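Thymidylate synthase thyX (Helicobacter pylori, PDB 3N3Y) probably makes dTMP by reductive methylation of dUMP, using FAD as cofactor, methylenetetrahydrofolate as methyl donor and NADPH as reductant. Local coordinates at residues T17-A22 / Q207-D212; L121-N126 / M132-L137; E138-L143 / K155-E160; Y168-N171 / N177-T180. All coordinates share one frame; numbering follows the deposited sequence.

Contact 1: T17-A22 / Q207-D212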
# COMPACT_ATOMS: atom_id res chain seq x y z
N THR A 17 -17.59 -10.79 -0.93
CA THR A 17 -18.25 -9.94 0.04
C THR A 17 -19.63 -9.57 -0.48
O THR A 17 -19.76 -9.04 -1.59
CB THR A 17 -17.45 -8.65 0.29
OG1 THR A 17 -16.18 -8.97 0.88
CG2 THR A 17 -18.19 -7.73 1.24
N PRO A 18 -20.68 -9.85 0.32
CA PRO A 18 -22.04 -9.46 -0.06
C PRO A 18 -22.04 -8.01 -0.48
O PRO A 18 -21.38 -7.21 0.18
CB PRO A 18 -22.83 -9.65 1.24
CG PRO A 18 -22.09 -10.67 2.01
CD PRO A 18 -20.62 -10.51 1.64
N LEU A 19 -22.75 -7.67 -1.55
CA LEU A 19 -22.85 -6.28 -2.03
C LEU A 19 -23.34 -5.26 -0.99
O LEU A 19 -22.96 -4.10 -1.03
CB LEU A 19 -23.78 -6.20 -3.24
CG LEU A 19 -23.23 -6.36 -4.65
CD1 LEU A 19 -24.36 -6.16 -5.65
CD2 LEU A 19 -22.11 -5.38 -4.91
N ASP A 20 -24.22 -5.68 -0.09
CA ASP A 20 -24.80 -4.75 0.86
C ASP A 20 -23.70 -4.12 1.72
O ASP A 20 -23.85 -2.98 2.17
CB ASP A 20 -25.83 -5.43 1.75
CG ASP A 20 -25.24 -6.60 2.53
OD1 ASP A 20 -24.88 -6.40 3.72
OD2 ASP A 20 -25.12 -7.71 1.94
N ILE A 21 -22.61 -4.84 1.96
CA ILE A 21 -21.48 -4.26 2.67
C ILE A 21 -21.08 -2.94 2.01
O ILE A 21 -20.84 -1.94 2.69
CB ILE A 21 -20.27 -5.20 2.73
CG1 ILE A 21 -20.61 -6.43 3.57
CG2 ILE A 21 -19.07 -4.48 3.33
CD1 ILE A 21 -21.38 -6.11 4.82
N ALA A 22 -21.03 -2.95 0.68
CA ALA A 22 -20.65 -1.76 -0.07
C ALA A 22 -21.69 -0.65 0.08
O ALA A 22 -21.33 0.48 0.41
CB ALA A 22 -20.42 -2.09 -1.53
N GLN A 207 -21.16 -8.77 -11.18
CA GLN A 207 -20.47 -8.52 -12.45
C GLN A 207 -20.75 -7.16 -13.09
O GLN A 207 -19.95 -6.68 -13.89
CB GLN A 207 -20.70 -9.66 -13.44
CG GLN A 207 -19.77 -10.86 -13.22
CD GLN A 207 -19.97 -11.93 -14.26
OE1 GLN A 207 -20.60 -11.70 -15.29
NE2 GLN A 207 -19.43 -13.12 -14.01
N TYR A 208 -21.85 -6.51 -12.71
CA TYR A 208 -22.17 -5.21 -13.31
C TYR A 208 -21.21 -4.09 -12.90
O TYR A 208 -21.10 -3.08 -13.59
CB TYR A 208 -23.59 -4.79 -12.97
CG TYR A 208 -23.79 -4.41 -11.53
CD1 TYR A 208 -23.75 -5.37 -10.53
CD2 TYR A 208 -24.02 -3.08 -11.16
CE1 TYR A 208 -23.93 -5.04 -9.21
CE2 TYR A 208 -24.20 -2.73 -9.84
CZ TYR A 208 -24.15 -3.72 -8.87
OH TYR A 208 -24.33 -3.40 -7.55
N LEU A 209 -20.51 -4.28 -11.79
CA LEU A 209 -19.57 -3.27 -11.30
C LEU A 209 -18.33 -3.23 -12.17
O LEU A 209 -17.65 -2.21 -12.25
CB LEU A 209 -19.16 -3.54 -9.85
CG LEU A 209 -20.31 -3.58 -8.85
CD1 LEU A 209 -19.78 -4.02 -7.50
CD2 LEU A 209 -20.98 -2.23 -8.76
N PHE A 210 -18.05 -4.36 -12.82
CA PHE A 210 -16.80 -4.54 -13.54
C PHE A 210 -17.00 -4.62 -15.03
O PHE A 210 -16.05 -4.48 -15.79
CB PHE A 210 -16.10 -5.82 -13.06
CG PHE A 210 -15.86 -5.84 -11.58
CD1 PHE A 210 -14.76 -5.18 -11.04
CD2 PHE A 210 -16.72 -6.51 -10.73
CE1 PHE A 210 -14.53 -5.18 -9.67
CE2 PHE A 210 -16.50 -6.53 -9.35
CZ PHE A 210 -15.40 -5.85 -8.82
N GLU A 211 -18.25 -4.83 -15.45
CA GLU A 211 -18.54 -5.12 -16.86
C GLU A 211 -17.81 -4.21 -17.85
O GLU A 211 -17.35 -4.66 -18.90
CB GLU A 211 -20.05 -5.09 -17.11
CG GLU A 211 -20.72 -3.78 -16.69
CD GLU A 211 -22.25 -3.87 -16.68
OE1 GLU A 211 -22.88 -3.24 -15.79
OE2 GLU A 211 -22.81 -4.56 -17.57
N ASP A 212 -17.69 -2.93 -17.49
CA ASP A 212 -17.19 -1.91 -18.41
C ASP A 212 -15.66 -1.71 -18.39
O ASP A 212 -15.11 -1.03 -19.26
CB ASP A 212 -17.91 -0.58 -18.17
CG ASP A 212 -19.43 -0.75 -18.14
OD1 ASP A 212 -19.98 -1.42 -19.05
OD2 ASP A 212 -20.08 -0.21 -17.21
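The Y208 ring meets L19 at its edge: CD1 of L19 lies near the ring plane, 3.8 Å from Y208 CE1 and beside the hydroxyl. One face of the same ring is overlain by L209 of its own segment, whose CD2 sits 3.3 Å above the plane of Y208 and is displaced toward the rim. CB of L209 likewise lies over one face of the neighbouring F210 ring, so L209 is flanked by two aromatic groups. With CG between the backbone N and the carbonyl carbon (chi1 71°), the Y208 ring swings toward L19 although the residue's first bond is not aimed there. Its OH lies 3.4 Å from L19 CD1, a non-polar approach; the phenol is held by this packing together with the hydrogen bond of its OH to O of K44, on helix 41-51. The second branch of L19 turns to the other leucine: its CD2 reaches CD1 of L209 at 3.7 Å, the two residues passing alongside each other with their ends pointing contrary ways. The contact fastens the C-terminal turn beyond helix 189-201 to the junction where strand 10-16 gives way to helix 20-30, with I47 of helix 41-51 touching both L19 and L209. P18, next to L19, touches bound dUMP and packs on H15 of a neighbouring subunit.

Contact 2: L121-N126 / M132-L137; sequences LVFVDN and MSVLAL
L121-N126 runs extended and roughly antiparallel to the helical turns M132-L137, the nearest CA atoms being those of L121 and S133, 7.3 Å apart. The main side-chain probe is CD1 of L121. It lies 3.5 Å from the carbonyl carbon C of S133 and touches three residues of the helix: S133 at CB, V134 at CG2 and, one turn on from S133, L137 at CD2. The last of these is 3.9 Å from L121 CD1, and the two leucine side chains cross at a slant. L121 reaches them with CG beside its backbone N (chi1 -62°). V134 CG2 is shared, since F123 also comes to it: CZ of the F123 ring lies 3.9 Å from V134 CG2 in an oblique approach. A polar link runs beside this apolar patch. One water donates to O of V122 at 2.8 Å and is also hydrogen-bonded to OG of S133, a hydroxyl whose stronger protein partner is OG of S161. D125 centres an inverse gamma turn, after which N126 is the N-cap of helix 127-145, its OD1 accepting from V129 N; the chain reverses here, and the extended piece lies back along the helix that follows it. On the subunit side, V124 packs on Y156 and M132 on L143 of a neighbouring copy. Within the chain, V134 and L137 also touch A117 of helix 111-117, which precedes the extended piece, while V122 shares backbone hydrogen bonds with S161 just ahead of strand 163-171.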
# COMPACT_ATOMS: atom_id res chain seq x y z
N LEU A 121 3.11 -27.34 -18.63
CA LEU A 121 3.47 -26.17 -19.43
C LEU A 121 2.25 -25.48 -19.99
O LEU A 121 1.27 -26.11 -20.32
CB LEU A 121 4.34 -26.60 -20.61
CG LEU A 121 5.66 -27.24 -20.24
CD1 LEU A 121 6.40 -27.61 -21.51
CD2 LEU A 121 6.48 -26.30 -19.36
N VAL A 122 2.34 -24.16 -20.12
CA VAL A 122 1.34 -23.40 -20.86
C VAL A 122 1.74 -23.35 -22.33
O VAL A 122 2.82 -22.86 -22.67
CB VAL A 122 1.20 -21.96 -20.32
CG1 VAL A 122 0.23 -21.13 -21.18
CG2 VAL A 122 0.75 -21.99 -18.86
N PHE A 123 0.89 -23.85 -23.21
CA PHE A 123 1.19 -23.78 -24.64
C PHE A 123 0.62 -22.51 -25.21
O PHE A 123 -0.42 -22.04 -24.76
CB PHE A 123 0.60 -24.98 -25.38
CG PHE A 123 1.45 -26.22 -25.32
CD1 PHE A 123 2.44 -26.34 -24.36
CD2 PHE A 123 1.26 -27.25 -26.23
CE1 PHE A 123 3.23 -27.48 -24.30
CE2 PHE A 123 2.04 -28.39 -26.18
CZ PHE A 123 3.03 -28.51 -25.22
N VAL A 124 1.32 -21.94 -26.18
CA VAL A 124 0.81 -20.78 -26.90
C VAL A 124 0.50 -21.17 -28.34
O VAL A 124 0.68 -22.33 -28.73
CB VAL A 124 1.81 -19.62 -26.89
CG1 VAL A 124 2.00 -19.12 -25.48
CG2 VAL A 124 3.13 -20.04 -27.53
N ASP A 125 0.04 -20.23 -29.14
CA ASP A 125 -0.29 -20.54 -30.52
C ASP A 125 0.87 -20.43 -31.48
O ASP A 125 0.88 -19.63 -32.38
CB ASP A 125 -1.46 -19.68 -30.97
CG ASP A 125 -2.01 -20.08 -32.32
OD1 ASP A 125 -2.16 -21.27 -32.63
OD2 ASP A 125 -2.30 -19.18 -33.09
N ASN A 126 1.87 -21.24 -31.23
CA ASN A 126 2.93 -21.52 -32.13
C ASN A 126 3.49 -22.86 -31.77
O ASN A 126 3.90 -23.07 -30.67
CB ASN A 126 3.99 -20.47 -31.97
CG ASN A 126 5.09 -20.62 -32.92
OD1 ASN A 126 5.92 -21.46 -32.77
ND2 ASN A 126 5.11 -19.79 -33.90
N MET A 132 10.01 -26.07 -28.03
CA MET A 132 11.11 -25.61 -27.18
C MET A 132 10.76 -25.68 -25.67
O MET A 132 11.61 -26.05 -24.84
CB MET A 132 11.56 -24.20 -27.57
CG MET A 132 11.99 -24.10 -29.02
SD MET A 132 13.06 -25.46 -29.59
CE MET A 132 13.94 -24.62 -30.91
N SER A 133 9.53 -25.35 -25.30
CA SER A 133 9.18 -25.41 -23.88
C SER A 133 9.31 -26.83 -23.37
O SER A 133 9.83 -27.05 -22.28
CB SER A 133 7.78 -24.89 -23.58
OG SER A 133 7.71 -23.52 -23.90
N VAL A 134 8.84 -27.79 -24.17
CA VAL A 134 8.97 -29.20 -23.82
C VAL A 134 10.44 -29.64 -23.74
O VAL A 134 10.82 -30.35 -22.81
CB VAL A 134 8.20 -30.10 -24.80
CG1 VAL A 134 8.30 -31.59 -24.37
CG2 VAL A 134 6.73 -29.64 -24.86
N LEU A 135 11.27 -29.20 -24.68
CA LEU A 135 12.70 -29.49 -24.60
C LEU A 135 13.26 -29.02 -23.25
O LEU A 135 13.98 -29.75 -22.58
CB LEU A 135 13.47 -28.86 -25.77
CG LEU A 135 13.05 -29.33 -27.17
CD1 LEU A 135 14.09 -28.98 -28.24
CD2 LEU A 135 12.74 -30.83 -27.18
N ALA A 136 12.90 -27.79 -22.87
CA ALA A 136 13.35 -27.20 -21.61
C ALA A 136 12.83 -27.98 -20.42
O ALA A 136 13.54 -28.18 -19.44
CB ALA A 136 12.93 -25.73 -21.51
N LEU A 137 11.58 -28.41 -20.52
CA LEU A 137 10.95 -29.18 -19.46
C LEU A 137 11.65 -30.52 -19.30
O LEU A 137 11.89 -30.98 -18.18
CB LEU A 137 9.45 -29.40 -19.74
CG LEU A 137 8.69 -30.27 -18.72
CD1 LEU A 137 8.52 -29.55 -17.40
CD2 LEU A 137 7.34 -30.67 -19.26
O HOH W 1 4.99 -23.04 -24.41

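Contact 3: E138-L143 / K155-E160; sequences ENLRVL and KYAMPE. With UMP (2'-deoxyuridine 5'-monophosphate), chain G.
L140 and M158 run alongside each other, their ends directed alike, so the contact between them is lateral: CD2 of L140 rests 3.9 Å from CB of M158. In L140, CG is anti to the backbone N (chi1 -175°), which sends CD2 toward the loop. L143, one turn on, approaches differently: both it and A157 start toward the opposing segment, and L143 CD1 meets the methyl CB of A157 at 3.6 Å. With so small a side chain between them, the backbones come close, L140 CA to A157 CA being 6.0 Å. These contacts set the end of helix 127-145 against the single 3-10 turn 155-157, which M158 N closes by bonding to K155 O and which leads toward strand 163-171. K155 begins on the side turned away from the helix. Its chain, bent at the third and fourth torsions, reaches the dUMP phosphate, where NZ makes a weak hydrogen bond to OP3 at 3.4 Å; NZ is also hydrogen-bonded to S93 OG. R74, R94, S92 and S93, with R82 and R182 of a neighbouring subunit, also hydrogen-bond the dUMP, and M158 touches R74 and S93, two of these residues. The part of the helix that does not meet the loop carries an i to i+3 salt bridge: R141 NH2 donates to E138 OE2 at 2.8 Å, with an angle of 164° at the hydrogen. The carboxylate oxygen lies in the guanidinium plane, but the donor stands 30° out of the carboxylate plane on its syn side.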
# COMPACT_ATOMS: atom_id res chain seq x y z
N GLU A 138 12.00 -31.14 -20.43
CA GLU A 138 12.74 -32.40 -20.41
C GLU A 138 14.11 -32.24 -19.74
O GLU A 138 14.46 -33.02 -18.87
CB GLU A 138 12.85 -33.01 -21.82
CG GLU A 138 13.61 -34.34 -21.87
CD GLU A 138 12.94 -35.48 -21.09
OE1 GLU A 138 11.75 -35.36 -20.73
OE2 GLU A 138 13.61 -36.51 -20.85
N ASN A 139 14.89 -31.24 -20.14
CA ASN A 139 16.15 -30.96 -19.44
C ASN A 139 15.97 -30.76 -17.93
O ASN A 139 16.78 -31.25 -17.14
CB ASN A 139 16.89 -29.79 -20.06
CG ASN A 139 17.52 -30.15 -21.40
OD1 ASN A 139 17.75 -29.30 -22.26
ND2 ASN A 139 17.78 -31.42 -21.57
N LEU A 140 14.91 -30.04 -17.55
CA LEU A 140 14.59 -29.81 -16.15
C LEU A 140 14.31 -31.14 -15.45
O LEU A 140 14.79 -31.38 -14.34
CB LEU A 140 13.35 -28.91 -16.02
CG LEU A 140 12.92 -28.45 -14.62
CD1 LEU A 140 14.06 -27.69 -13.95
CD2 LEU A 140 11.64 -27.60 -14.65
N ARG A 141 13.53 -31.99 -16.11
CA ARG A 141 13.21 -33.31 -15.57
C ARG A 141 14.47 -34.12 -15.32
O ARG A 141 14.65 -34.70 -14.26
CB ARG A 141 12.26 -34.09 -16.49
CG ARG A 141 11.78 -35.39 -15.86
CD ARG A 141 11.26 -36.37 -16.87
NE ARG A 141 12.27 -36.82 -17.84
CZ ARG A 141 13.11 -37.83 -17.64
NH1 ARG A 141 13.09 -38.50 -16.49
NH2 ARG A 141 13.98 -38.16 -18.58
N VAL A 142 15.36 -34.14 -16.31
CA VAL A 142 16.64 -34.82 -16.16
C VAL A 142 17.49 -34.30 -14.97
O VAL A 142 18.03 -35.09 -14.20
CB VAL A 142 17.44 -34.79 -17.48
CG1 VAL A 142 18.88 -35.25 -17.28
CG2 VAL A 142 16.73 -35.66 -18.54
N LEU A 143 17.58 -32.98 -14.81
CA LEU A 143 18.36 -32.41 -13.71
C LEU A 143 17.88 -32.94 -12.37
O LEU A 143 18.67 -33.31 -11.51
CB LEU A 143 18.28 -30.89 -13.69
CG LEU A 143 18.93 -30.16 -14.87
CD1 LEU A 143 18.56 -28.67 -14.83
CD2 LEU A 143 20.44 -30.36 -14.87
N LYS A 155 15.77 -25.00 -10.54
CA LYS A 155 14.80 -23.99 -10.99
C LYS A 155 15.36 -22.96 -12.01
O LYS A 155 14.60 -22.36 -12.75
CB LYS A 155 14.13 -23.29 -9.80
CG LYS A 155 15.05 -22.35 -9.03
CD LYS A 155 14.42 -21.86 -7.73
CE LYS A 155 13.82 -20.45 -7.89
NZ LYS A 155 12.61 -20.43 -8.76
N TYR A 156 16.68 -22.80 -12.05
CA TYR A 156 17.35 -21.95 -13.04
C TYR A 156 17.18 -22.41 -14.49
O TYR A 156 17.31 -21.62 -15.42
CB TYR A 156 18.84 -21.77 -12.68
CG TYR A 156 18.96 -20.77 -11.56
CD1 TYR A 156 18.69 -21.15 -10.25
CD2 TYR A 156 19.27 -19.43 -11.82
CE1 TYR A 156 18.74 -20.23 -9.20
CE2 TYR A 156 19.33 -18.50 -10.78
CZ TYR A 156 19.06 -18.91 -9.47
OH TYR A 156 19.11 -18.01 -8.41
N ALA A 157 16.87 -23.69 -14.68
CA ALA A 157 16.68 -24.22 -16.02
C ALA A 157 15.22 -24.22 -16.45
O ALA A 157 14.89 -24.62 -17.55
CB ALA A 157 17.25 -25.62 -16.10
N MET A 158 14.32 -23.78 -15.58
CA MET A 158 12.90 -23.88 -15.85
C MET A 158 12.42 -22.81 -16.85
O MET A 158 12.80 -21.65 -16.76
CB MET A 158 12.15 -23.78 -14.53
CG MET A 158 10.65 -23.73 -14.62
SD MET A 158 9.96 -23.69 -12.95
CE MET A 158 10.77 -22.23 -12.30
N PRO A 159 11.58 -23.21 -17.83
CA PRO A 159 11.07 -22.23 -18.78
C PRO A 159 9.94 -21.40 -18.16
O PRO A 159 9.27 -21.87 -17.24
CB PRO A 159 10.52 -23.11 -19.90
CG PRO A 159 9.93 -24.26 -19.15
CD PRO A 159 10.97 -24.53 -18.04
N GLU A 160 9.73 -20.20 -18.67
CA GLU A 160 8.66 -19.34 -18.16
C GLU A 160 7.26 -19.88 -18.42
O GLU A 160 6.31 -19.47 -17.77
CB GLU A 160 8.78 -17.93 -18.73
CG GLU A 160 10.12 -17.30 -18.48
CD GLU A 160 10.02 -16.11 -17.55
OE1 GLU A 160 9.11 -15.27 -17.77
OE2 GLU A 160 10.84 -16.02 -16.61
N1 UMP G . 8.57 -16.70 -3.20
C2 UMP G . 9.47 -15.76 -2.76
N3 UMP G . 10.61 -16.18 -2.10
C4 UMP G . 10.84 -17.54 -1.90
C5 UMP G . 9.92 -18.49 -2.36
C6 UMP G . 8.78 -18.04 -3.01
O2 UMP G . 9.26 -14.56 -2.95
O4 UMP G . 11.86 -17.90 -1.33
C1' UMP G . 7.38 -16.24 -3.92
C2' UMP G . 7.84 -15.79 -5.31
C3' UMP G . 6.79 -16.38 -6.24
C4' UMP G . 6.25 -17.58 -5.48
O3' UMP G . 5.76 -15.44 -6.41
O4' UMP G . 6.47 -17.30 -4.12
C5' UMP G . 6.99 -18.88 -5.85
O5' UMP G . 8.37 -18.60 -5.95
P UMP G . 9.52 -19.69 -6.20
OP1 UMP G . 9.20 -20.31 -7.53
OP2 UMP G . 9.57 -20.70 -5.07
OP3 UMP G . 10.84 -19.01 -6.24

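Contact 4: Y168-N171 / N177-T180; sequences YSIN and NLLT. With FAD (flavin-adenine dinucleotide), chain K.
L178 carries the contact with Y168 and I170 for the whole of N177-T180, and the residues around it serve other partners. N177, which comes first, gives its ND2 to the phosphate oxygen O1P of one FAD. With its CG trans to the amide nitrogen (chi1 -176°), L178 extends CD2 to the strand. That methyl lies 3.5 Å from Y168 OH and 3.9 Å from CE2 of the same ring, which it approaches obliquely, the two side chains arriving from opposite directions. I170, two residues along strand 163-171, places CD1 4.1 Å from L178 CD2. The motif is a strand running directly into a helix, with N171 as N-cap: its OD1 accepts from S174 N, while its ND2 donates to the adenine N1A of another FAD at 2.8 Å and a nearly straight 171°. Both ends of one amide are therefore bound, which fixes its rotation and ties the start of helix 172-182 to the cofactor. Past L178, L179 packs on A195 of helix 189-201 and on C213. T180 bonds through OG1 to Q176 O, one turn back on the helix.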
# COMPACT_ATOMS: atom_id res chain seq x y z
N TYR A 168 -5.37 -15.98 -4.93
CA TYR A 168 -5.25 -14.57 -5.22
C TYR A 168 -6.43 -13.85 -4.58
O TYR A 168 -7.58 -14.16 -4.88
CB TYR A 168 -5.27 -14.37 -6.73
CG TYR A 168 -4.92 -12.98 -7.21
CD1 TYR A 168 -3.65 -12.45 -7.01
CD2 TYR A 168 -5.86 -12.20 -7.90
CE1 TYR A 168 -3.33 -11.18 -7.45
CE2 TYR A 168 -5.53 -10.94 -8.36
CZ TYR A 168 -4.26 -10.43 -8.12
OH TYR A 168 -3.93 -9.18 -8.55
N SER A 169 -6.17 -12.88 -3.70
CA SER A 169 -7.26 -12.10 -3.10
C SER A 169 -7.10 -10.63 -3.42
O SER A 169 -5.99 -10.09 -3.37
CB SER A 169 -7.32 -12.30 -1.59
OG SER A 169 -7.58 -13.66 -1.30
N ILE A 170 -8.21 -9.99 -3.74
CA ILE A 170 -8.16 -8.63 -4.22
C ILE A 170 -9.50 -7.91 -3.94
O ILE A 170 -10.57 -8.53 -3.98
CB ILE A 170 -7.79 -8.62 -5.73
CG1 ILE A 170 -7.62 -7.19 -6.28
CG2 ILE A 170 -8.81 -9.41 -6.56
CD1 ILE A 170 -7.13 -7.17 -7.70
N ASN A 171 -9.43 -6.62 -3.62
CA ASN A 171 -10.65 -5.85 -3.42
C ASN A 171 -11.20 -5.30 -4.74
O ASN A 171 -10.51 -5.32 -5.76
CB ASN A 171 -10.48 -4.77 -2.34
CG ASN A 171 -9.69 -3.55 -2.81
OD1 ASN A 171 -9.85 -3.05 -3.93
ND2 ASN A 171 -8.85 -3.04 -1.93
N ASN A 177 -8.97 -1.87 -11.56
CA ASN A 177 -7.69 -1.45 -12.14
C ASN A 177 -7.06 -2.61 -12.93
O ASN A 177 -6.77 -2.48 -14.11
CB ASN A 177 -6.75 -0.92 -11.02
CG ASN A 177 -5.40 -0.39 -11.57
OD1 ASN A 177 -5.35 0.48 -12.44
ND2 ASN A 177 -4.30 -0.92 -11.03
N LEU A 178 -6.88 -3.76 -12.27
CA LEU A 178 -6.37 -4.96 -12.91
C LEU A 178 -7.08 -5.27 -14.23
O LEU A 178 -6.43 -5.44 -15.27
CB LEU A 178 -6.49 -6.16 -11.96
CG LEU A 178 -5.91 -7.50 -12.45
CD1 LEU A 178 -4.48 -7.31 -12.92
CD2 LEU A 178 -5.97 -8.58 -11.37
N LEU A 179 -8.42 -5.35 -14.20
CA LEU A 179 -9.20 -5.70 -15.38
C LEU A 179 -8.99 -4.71 -16.51
O LEU A 179 -8.86 -5.11 -17.67
CB LEU A 179 -10.68 -5.80 -15.06
CG LEU A 179 -11.07 -6.91 -14.09
CD1 LEU A 179 -12.58 -6.95 -13.92
CD2 LEU A 179 -10.57 -8.25 -14.57
N THR A 180 -8.92 -3.43 -16.18
CA THR A 180 -8.67 -2.41 -17.19
C THR A 180 -7.30 -2.55 -17.86
O THR A 180 -7.20 -2.56 -19.09
CB THR A 180 -8.81 -1.01 -16.59
OG1 THR A 180 -10.12 -0.88 -16.03
CG2 THR A 180 -8.60 0.08 -17.65
PA FAD K . -4.49 7.13 -1.59
O1A FAD K . -3.23 7.95 -1.40
O2A FAD K . -5.00 6.51 -0.31
O5B FAD K . -4.22 5.97 -2.65
C5B FAD K . -3.56 6.28 -3.86
C4B FAD K . -4.05 5.28 -4.89
O4B FAD K . -3.67 3.98 -4.47
C3B FAD K . -5.58 5.27 -4.97
O3B FAD K . -6.05 6.16 -5.95
C2B FAD K . -5.90 3.83 -5.27
O2B FAD K . -5.76 3.60 -6.65
C1B FAD K . -4.75 3.08 -4.63
N9A FAD K . -5.06 2.45 -3.34
C8A FAD K . -4.53 2.78 -2.11
N7A FAD K . -5.05 1.93 -1.20
C5A FAD K . -5.90 1.07 -1.83
C6A FAD K . -6.69 0.02 -1.38
N6A FAD K . -6.57 -0.44 -0.14
N1A FAD K . -7.46 -0.67 -2.29
C2A FAD K . -7.45 -0.33 -3.63
N3A FAD K . -6.67 0.72 -4.06
C4A FAD K . -5.91 1.39 -3.17
N1 FAD K . -13.92 9.81 2.63
C2 FAD K . -14.95 9.40 3.45
O2 FAD K . -14.82 8.43 4.17
N3 FAD K . -16.15 10.08 3.45
C4 FAD K . -16.34 11.18 2.65
O4 FAD K . -17.41 11.75 2.68
C4X FAD K . -15.30 11.62 1.82
N5 FAD K . -15.49 12.72 1.01
C5X FAD K . -14.44 13.14 0.20
C6 FAD K . -14.61 14.25 -0.61
C7 FAD K . -13.58 14.69 -1.43
C7M FAD K . -13.78 15.89 -2.30
C8 FAD K . -12.36 14.00 -1.44
C8M FAD K . -11.25 14.47 -2.33
C9 FAD K . -12.18 12.88 -0.63
C9A FAD K . -13.22 12.44 0.19
N10 FAD K . -13.05 11.33 1.00
C10 FAD K . -14.09 10.92 1.81
C1' FAD K . -11.74 10.58 1.05
C2' FAD K . -11.51 9.61 -0.10
O2' FAD K . -12.52 8.61 -0.09
C3' FAD K . -10.13 8.95 0.01
O3' FAD K . -10.01 8.16 1.17
C4' FAD K . -8.98 9.95 -0.04
O4' FAD K . -9.26 10.91 -1.02
C5' FAD K . -7.72 9.27 -0.51
O5' FAD K . -7.90 8.98 -1.89
P FAD K . -7.10 7.78 -2.61
O1P FAD K . -7.31 7.82 -4.10
O2P FAD K . -7.56 6.47 -2.01
O3P FAD K . -5.55 8.11 -2.31

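How the contacts relate
Contact 1 opens first, just after strand 10-16, and closes last, at 207-212 near the C terminus, joining the start of helix 20-30 to the loop after helix 189-201, so the other three fall within its span. Contacts 2, 3 and 4 follow one another in series, each closing a short loop without crossing. Contacts 2 and 3 share helix 127-145 and touch, A136 CB lying 3.9 Å from P159 CB, and both meet the same neighbouring subunit. Contact 4 joins strand 163-171 to helix 172-182 and meets contact 1 through F210 CB and L179 CD1, 3.8 Å apart. Contacts 1 and 3, with centres about 42 Å apart, lie on opposite sides of the chain's centre.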